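Local atomic coordinates of putative (Helicobacter pylori J99, PDB entry 4R7K), a protein that is of unknown function but belongs to the SRPBCC superfamily, whose helix-grip folds commonly enclose a pocket for hydrophobic ligands. Residues Ile118-Trp123 and Ala140-Lys145; Lys35-Gly40 and Glu136-Trp141. One frame throughout, in Å; residues are numbered along the deposited sequence.

Both contacts use strand 136-146 of the antiparallel sheet, and their centres lie about 14 Å apart. Contact 2 takes the early half of that strand (Glu136-Trp141) and contact 1 the later half (Ala140-Lys145), with Ala140 and Trp141 common to both. Along the chain the loop segment Lys35-Gly40 comes first, then Ile118-Trp123 on the neighbouring strand 118-126, and last the shared strand. Strand 136-146 thus pairs within the buried hairpin of contact 1 and supports the loop of contact 2 on a sheet face, joining hairpin to N-terminal loop. Trp123 O and His139 N, 2.8 Å apart and probably hydrogen-bonded, carry the hairpin pairing from one contact into the other.

Contact 1 of 2, residues Ile118-Trp123 and Ala140-Lys145; sequences ILRLAW and AWLVEK
Leu119 and Val143 form a hydrogen-bonded antiparallel pair in the hairpin of strands 118-126 and 136-146, the segment axes running at 167°. Leu119 N reaches Val143 O at 2.8 Å, nearly straight at the hydrogen, and Val143 N returns to Leu119 O. Leu121 and Trp141 repeat this reciprocal pair of hydrogen bonds; Trp141 N to Leu121 O is shorter, 2.7 Å, but more bent. Between these pairs, CA-H groups of Leu142 and Arg120 point to Leu119 O and Trp141 O.

Leu119, Leu121, Trp141 and Val143 share one face, against which helix 57-65 lies. Leu121 O sits in the plane of the Trp141 indole, at its edge. The tight part of the contact is here: Trp123 swings its indole back over the sheet because its CG stands between backbone N and carbonyl carbon (chi1 61°), bringing CH2 to 3.2 Å from Trp141 NE1. The two indoles meet obliquely, planes 42° apart, and His139 stacks on Trp141. At the other end of the paired segments lies the loose, solvent side, where Ile118 is partly exposed and Lys145 exposed, its side chain leading away.

On the second face, Ala122 and Ala140 bring their CB atoms to 3.8 Å, Ile118 CD1 meets Leu142 CD2 at 4.0 Å, and Leu142 CD1 lies over one face of the Arg120 guanidinium, towards its rim. Polar ends on this face find partners elsewhere: Arg120 NH1 bonds to Ala30 O, while Glu144 bridges to Arg152 and accepts a bond from Asn29. The chemistry thus implies division of labour: backbone bonds set the register, aromatic and aliphatic groups fill the helix-covered face, and charged groups tie the opposite face to the N-terminal region and strand 150-160.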
loop_
_atom_site.group_PDB
_atom_site.type_symbol
_atom_site.label_atom_id
_atom_site.label_comp_id
_atom_site.label_asym_id
_atom_site.label_seq_id
_atom_site.Cartn_x
_atom_site.Cartn_y
_atom_site.Cartn_z
ATOM N N ILE A 118 -24.332 -2.092 20.122
ATOM C CA ILE A 118 -23.935 -2.733 18.885
ATOM C C ILE A 118 -24.778 -2.265 17.707
ATOM O O ILE A 118 -26.018 -2.103 17.800
ATOM C CB ILE A 118 -23.979 -4.269 19.014
ATOM C CG1 ILE A 118 -23.607 -4.903 17.677
ATOM C CG2 ILE A 118 -25.338 -4.710 19.516
ATOM C CD1 ILE A 118 -23.380 -6.408 17.684
ATOM N N LEU A 119 -24.078 -1.993 16.609
ATOM C CA LEU A 119 -24.685 -1.621 15.366
ATOM C C LEU A 119 -24.331 -2.665 14.334
ATOM O O LEU A 119 -23.171 -3.033 14.179
ATOM C CB LEU A 119 -24.143 -0.274 14.844
ATOM C CG LEU A 119 -24.524 0.050 13.386
ATOM C CD1 LEU A 119 -26.015 0.257 13.285
ATOM C CD2 LEU A 119 -23.801 1.290 12.847
ATOM N N ARG A 120 -25.332 -3.100 13.598
ATOM C CA ARG A 120 -25.158 -3.915 12.415
ATOM C C ARG A 120 -25.742 -3.146 11.242
ATOM O O ARG A 120 -26.934 -2.786 11.226
ATOM C CB ARG A 120 -25.848 -5.248 12.578
ATOM C CG ARG A 120 -25.156 -6.142 13.604
ATOM C CD ARG A 120 -26.077 -7.315 13.967
ATOM N NE ARG A 120 -25.468 -8.231 14.925
ATOM C CZ ARG A 120 -24.640 -9.206 14.587
ATOM N NH1 ARG A 120 -24.270 -9.361 13.328
ATOM N NH2 ARG A 120 -24.147 -9.994 15.508
ATOM N N LEU A 121 -24.913 -2.900 10.246
ATOM C CA LEU A 121 -25.331 -2.117 9.099
ATOM C C LEU A 121 -24.721 -2.721 7.844
ATOM O O LEU A 121 -23.564 -3.099 7.843
ATOM C CB LEU A 121 -24.835 -0.673 9.244
ATOM C CG LEU A 121 -24.964 0.242 8.008
ATOM C CD1 LEU A 121 -26.428 0.559 7.799
ATOM C CD2 LEU A 121 -24.204 1.536 8.268
ATOM N N ALA A 122 -25.527 -2.902 6.806
ATOM C CA ALA A 122 -24.985 -3.413 5.554
ATOM C C ALA A 122 -25.759 -2.892 4.364
ATOM O O ALA A 122 -26.964 -2.637 4.465
ATOM C CB ALA A 122 -24.983 -4.942 5.545
ATOM N N TRP A 123 -25.056 -2.711 3.249
ATOM C CA TRP A 123 -25.676 -2.348 1.990
ATOM C C TRP A 123 -25.174 -3.207 0.843
ATOM O O TRP A 123 -23.999 -3.691 0.840
ATOM C CB TRP A 123 -25.453 -0.890 1.647
ATOM C CG TRP A 123 -24.019 -0.448 1.472
ATOM C CD1 TRP A 123 -23.237 -0.616 0.367
ATOM C CD2 TRP A 123 -23.247 0.317 2.396
ATOM N NE1 TRP A 123 -22.021 -0.054 0.567
ATOM C CE2 TRP A 123 -22.004 0.553 1.799
ATOM C CE3 TRP A 123 -23.493 0.820 3.681
ATOM C CZ2 TRP A 123 -20.967 1.226 2.460
ATOM C CZ3 TRP A 123 -22.476 1.508 4.331
ATOM C CH2 TRP A 123 -21.237 1.723 3.712
ATOM N N ALA A 140 -20.700 -4.964 4.736
ATOM C CA ALA A 140 -21.299 -5.034 6.054
ATOM C C ALA A 140 -20.377 -4.434 7.087
ATOM O O ALA A 140 -19.115 -4.437 6.946
ATOM C CB ALA A 140 -21.604 -6.473 6.406
ATOM N N TRP A 141 -21.008 -3.950 8.137
ATOM C CA TRP A 141 -20.331 -3.302 9.213
ATOM C C TRP A 141 -20.890 -3.775 10.522
ATOM O O TRP A 141 -22.125 -3.997 10.663
ATOM C CB TRP A 141 -20.547 -1.774 9.147
ATOM C CG TRP A 141 -20.022 -1.047 7.953
ATOM C CD1 TRP A 141 -20.597 -0.989 6.713
ATOM C CD2 TRP A 141 -18.859 -0.205 7.894
ATOM N NE1 TRP A 141 -19.851 -0.174 5.886
ATOM C CE2 TRP A 141 -18.782 0.316 6.585
ATOM C CE3 TRP A 141 -17.882 0.179 8.831
ATOM C CZ2 TRP A 141 -17.744 1.149 6.176
ATOM C CZ3 TRP A 141 -16.835 0.997 8.413
ATOM C CH2 TRP A 141 -16.793 1.497 7.115
ATOM N N LEU A 142 -19.999 -3.866 11.506
ATOM C CA LEU A 142 -20.361 -4.197 12.868
ATOM C C LEU A 142 -19.549 -3.310 13.784
ATOM O O LEU A 142 -18.311 -3.405 13.816
ATOM C CB LEU A 142 -20.086 -5.672 13.158
ATOM C CG LEU A 142 -20.776 -6.239 14.415
ATOM C CD1 LEU A 142 -20.788 -7.769 14.324
ATOM C CD2 LEU A 142 -20.040 -5.756 15.655
ATOM N N VAL A 143 -20.244 -2.429 14.501
ATOM C CA VAL A 143 -19.624 -1.503 15.454
ATOM C C VAL A 143 -20.136 -1.922 16.831
ATOM O O VAL A 143 -21.351 -2.040 17.013
ATOM C CB VAL A 143 -20.033 -0.029 15.187
ATOM C CG1 VAL A 143 -19.325 0.904 16.182
ATOM C CG2 VAL A 143 -19.676 0.425 13.774
ATOM N N GLU A 144 -19.233 -2.162 17.793
ATOM C CA GLU A 144 -19.650 -2.538 19.123
ATOM C C GLU A 144 -18.752 -2.083 20.247
ATOM O O GLU A 144 -17.532 -1.885 20.093
ATOM C CB GLU A 144 -19.858 -4.059 19.247
ATOM C CG GLU A 144 -18.611 -4.881 19.069
ATOM C CD GLU A 144 -18.870 -6.374 19.261
ATOM O OE1 GLU A 144 -19.864 -6.721 19.953
ATOM O OE2 GLU A 144 -18.075 -7.199 18.737
ATOM N N LYS A 145 -19.393 -1.885 21.386
ATOM C CA LYS A 145 -18.713 -1.561 22.624
ATOM C C LYS A 145 -18.092 -2.834 23.211
ATOM O O LYS A 145 -18.755 -3.891 23.259
ATOM C CB LYS A 145 -19.731 -1.078 23.638
ATOM C CG LYS A 145 -20.437 0.212 23.332
ATOM C CD LYS A 145 -21.324 0.540 24.547
ATOM C CE LYS A 145 -21.988 1.882 24.473
ATOM N NZ LYS A 145 -20.981 2.957 24.632
#

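Contact 2 of 2, residues Lys35-Gly40 and Glu136-Trp141; sequences KKWIPG and EVYHAW
Trp37 lies against Tyr138 and Glu136 where the loop between strands 27-29 and 44-53 folds over a face of the antiparallel sheet in this SRPBCC-family, probably helix-grip, protein. The loop includes a short 3-10 segment, 35-37, and Trp37 alone has 112 Å² buried by strand residues 136-141.

Tyr138 meets the indole in two ways. Its CB sits over the five-membered ring of Trp37, 3.5 Å from the centroid and 14° off the normal, a CH-pi contact. Beyond it the phenol ring forms an offset stack with that same five-membered ring: centroids are 4.7 Å apart and the planes differ by 19°. With CG opposite the backbone N (chi1 -173°), the Tyr138 ring runs on past the pyrrole side, bringing its CD1 to 3.7 Å from Trp37 CD1. On the strand side Val137 C also lies over this face, towards the rim, while CG of Lys36 touches the opposite face.

Glu136 takes the far end of the indole. Its CG reaches the ring edge in plane, 3.7 Å from Trp37 CH2, and its carboxylate stands nearly perpendicular to the indole. The backbone O of Glu136 also approaches that edge, 3.5 Å from Trp37 CH2. The extended Lys36 chain crosses the Glu136 side chain at about a right angle. Arg124 makes a salt bridge to Glu136 OE2, so that, with Lys36, two positive groups would probably stabilise the charged form of the carboxylate.

Trp37 O bonds to Ser158 OG, fixing the loop to strand 150-160 as well. At the exposed margin, Lys36 NZ stands 3.5 Å from Glu136 OE1, a long salt bridge.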
loop_
_atom_site.group_PDB
_atom_site.type_symbol
_atom_site.label_atom_id
_atom_site.label_comp_id
_atom_site.label_asym_id
_atom_site.label_seq_id
_atom_site.Cartn_x
_atom_site.Cartn_y
_atom_site.Cartn_z
ATOM N N LYS A 35 -27.253 -15.698 2.275
ATOM C CA LYS A 35 -26.680 -16.901 1.685
ATOM C C LYS A 35 -25.799 -16.618 0.468
ATOM O O LYS A 35 -24.698 -17.149 0.336
ATOM C CB LYS A 35 -27.796 -17.840 1.254
ATOM C CG LYS A 35 -27.305 -19.168 0.723
ATOM C CD LYS A 35 -28.426 -19.923 0.064
ATOM C CE LYS A 35 -27.943 -21.261 -0.427
ATOM N NZ LYS A 35 -29.080 -21.955 -1.073
ATOM N N LYS A 36 -26.313 -15.768 -0.398
ATOM C CA LYS A 36 -25.658 -15.354 -1.624
ATOM C C LYS A 36 -24.268 -14.713 -1.457
ATOM O O LYS A 36 -23.454 -14.742 -2.383
ATOM C CB LYS A 36 -26.617 -14.364 -2.293
ATOM C CG LYS A 36 -26.089 -13.601 -3.461
ATOM C CD LYS A 36 -27.201 -12.770 -4.076
ATOM C CE LYS A 36 -26.655 -11.957 -5.228
ATOM N NZ LYS A 36 -27.695 -11.083 -5.853
ATOM N N TRP A 37 -24.014 -14.121 -0.293
ATOM C CA TRP A 37 -22.799 -13.345 -0.042
ATOM C C TRP A 37 -21.797 -13.973 0.910
ATOM O O TRP A 37 -20.735 -13.367 1.173
ATOM C CB TRP A 37 -23.203 -11.984 0.520
ATOM C CG TRP A 37 -24.014 -11.202 -0.457
ATOM C CD1 TRP A 37 -25.332 -10.904 -0.372
ATOM C CD2 TRP A 37 -23.560 -10.681 -1.714
ATOM N NE1 TRP A 37 -25.730 -10.209 -1.483
ATOM C CE2 TRP A 37 -24.663 -10.064 -2.331
ATOM C CE3 TRP A 37 -22.339 -10.683 -2.373
ATOM C CZ2 TRP A 37 -24.573 -9.431 -3.573
ATOM C CZ3 TRP A 37 -22.236 -10.016 -3.600
ATOM C CH2 TRP A 37 -23.340 -9.429 -4.197
ATOM N N ILE A 38 -22.126 -15.156 1.424
ATOM C CA ILE A 38 -21.261 -15.873 2.396
ATOM C C ILE A 38 -19.786 -15.875 1.957
ATOM O O ILE A 38 -19.466 -16.241 0.855
ATOM C CB ILE A 38 -21.766 -17.302 2.649
ATOM C CG1 ILE A 38 -23.077 -17.246 3.433
ATOM C CG2 ILE A 38 -20.769 -18.123 3.480
ATOM C CD1 ILE A 38 -23.758 -18.571 3.549
ATOM N N PRO A 39 -18.905 -15.425 2.824
ATOM C CA PRO A 39 -17.496 -15.353 2.537
ATOM C C PRO A 39 -16.960 -16.705 2.085
ATOM O O PRO A 39 -17.243 -17.751 2.697
ATOM C CB PRO A 39 -16.906 -14.869 3.871
ATOM C CG PRO A 39 -18.004 -14.006 4.446
ATOM C CD PRO A 39 -19.251 -14.727 4.080
ATOM N N GLY A 40 -16.242 -16.682 0.982
ATOM C CA GLY A 40 -15.716 -17.890 0.362
ATOM C C GLY A 40 -16.614 -18.438 -0.725
ATOM O O GLY A 40 -16.182 -19.292 -1.491
ATOM N N GLU A 136 -21.136 -6.505 -8.326
ATOM C CA GLU A 136 -22.151 -6.386 -7.285
ATOM C C GLU A 136 -21.481 -6.772 -5.994
ATOM O O GLU A 136 -20.761 -7.757 -5.972
ATOM C CB GLU A 136 -23.364 -7.279 -7.573
ATOM C CG GLU A 136 -24.549 -7.009 -6.667
ATOM C CD GLU A 136 -25.727 -7.933 -6.946
ATOM O OE1 GLU A 136 -25.540 -8.929 -7.650
ATOM O OE2 GLU A 136 -26.831 -7.679 -6.444
ATOM N N VAL A 137 -21.710 -5.990 -4.932
ATOM C CA VAL A 137 -21.092 -6.242 -3.623
ATOM C C VAL A 137 -22.095 -6.158 -2.450
ATOM O O VAL A 137 -23.192 -5.609 -2.600
ATOM C CB VAL A 137 -19.937 -5.245 -3.359
ATOM C CG1 VAL A 137 -19.016 -5.172 -4.586
ATOM C CG2 VAL A 137 -20.434 -3.825 -3.015
ATOM N N TYR A 138 -21.697 -6.703 -1.307
ATOM C CA TYR A 138 -22.458 -6.606 -0.053
ATOM C C TYR A 138 -21.435 -6.168 0.974
ATOM O O TYR A 138 -20.485 -6.906 1.267
ATOM C CB TYR A 138 -23.085 -7.934 0.302
ATOM C CG TYR A 138 -24.033 -7.903 1.491
ATOM C CD1 TYR A 138 -25.392 -7.639 1.324
ATOM C CD2 TYR A 138 -23.595 -8.213 2.764
ATOM C CE1 TYR A 138 -26.260 -7.635 2.413
ATOM C CE2 TYR A 138 -24.464 -8.183 3.856
ATOM C CZ TYR A 138 -25.786 -7.909 3.676
ATOM O OH TYR A 138 -26.629 -7.915 4.781
ATOM N N HIS A 139 -21.569 -4.947 1.472
ATOM C CA HIS A 139 -20.593 -4.374 2.393
ATOM C C HIS A 139 -21.235 -4.235 3.769
ATOM O O HIS A 139 -22.186 -3.503 3.948
ATOM C CB HIS A 139 -20.228 -3.014 1.872
ATOM C CG HIS A 139 -19.132 -2.338 2.620
ATOM N ND1 HIS A 139 -18.491 -1.223 2.129
ATOM C CD2 HIS A 139 -18.476 -2.679 3.754
ATOM C CE1 HIS A 139 -17.560 -0.844 2.985
ATOM N NE2 HIS A 139 -17.532 -1.711 3.980
ATOM N N ALA A 140 -20.700 -4.964 4.736
ATOM C CA ALA A 140 -21.299 -5.034 6.054
ATOM C C ALA A 140 -20.377 -4.434 7.087
ATOM O O ALA A 140 -19.115 -4.437 6.946
ATOM C CB ALA A 140 -21.604 -6.473 6.406
ATOM N N TRP A 141 -21.008 -3.950 8.137
ATOM C CA TRP A 141 -20.331 -3.302 9.213
ATOM C C TRP A 141 -20.890 -3.775 10.522
ATOM O O TRP A 141 -22.125 -3.997 10.663
ATOM C CB TRP A 141 -20.547 -1.774 9.147
ATOM C CG TRP A 141 -20.022 -1.047 7.953
ATOM C CD1 TRP A 141 -20.597 -0.989 6.713
ATOM C CD2 TRP A 141 -18.859 -0.205 7.894
ATOM N NE1 TRP A 141 -19.851 -0.174 5.886
ATOM C CE2 TRP A 141 -18.782 0.316 6.585
ATOM C CE3 TRP A 141 -17.882 0.179 8.831
ATOM C CZ2 TRP A 141 -17.744 1.149 6.176
ATOM C CZ3 TRP A 141 -16.835 0.997 8.413
ATOM C CH2 TRP A 141 -16.793 1.497 7.115
#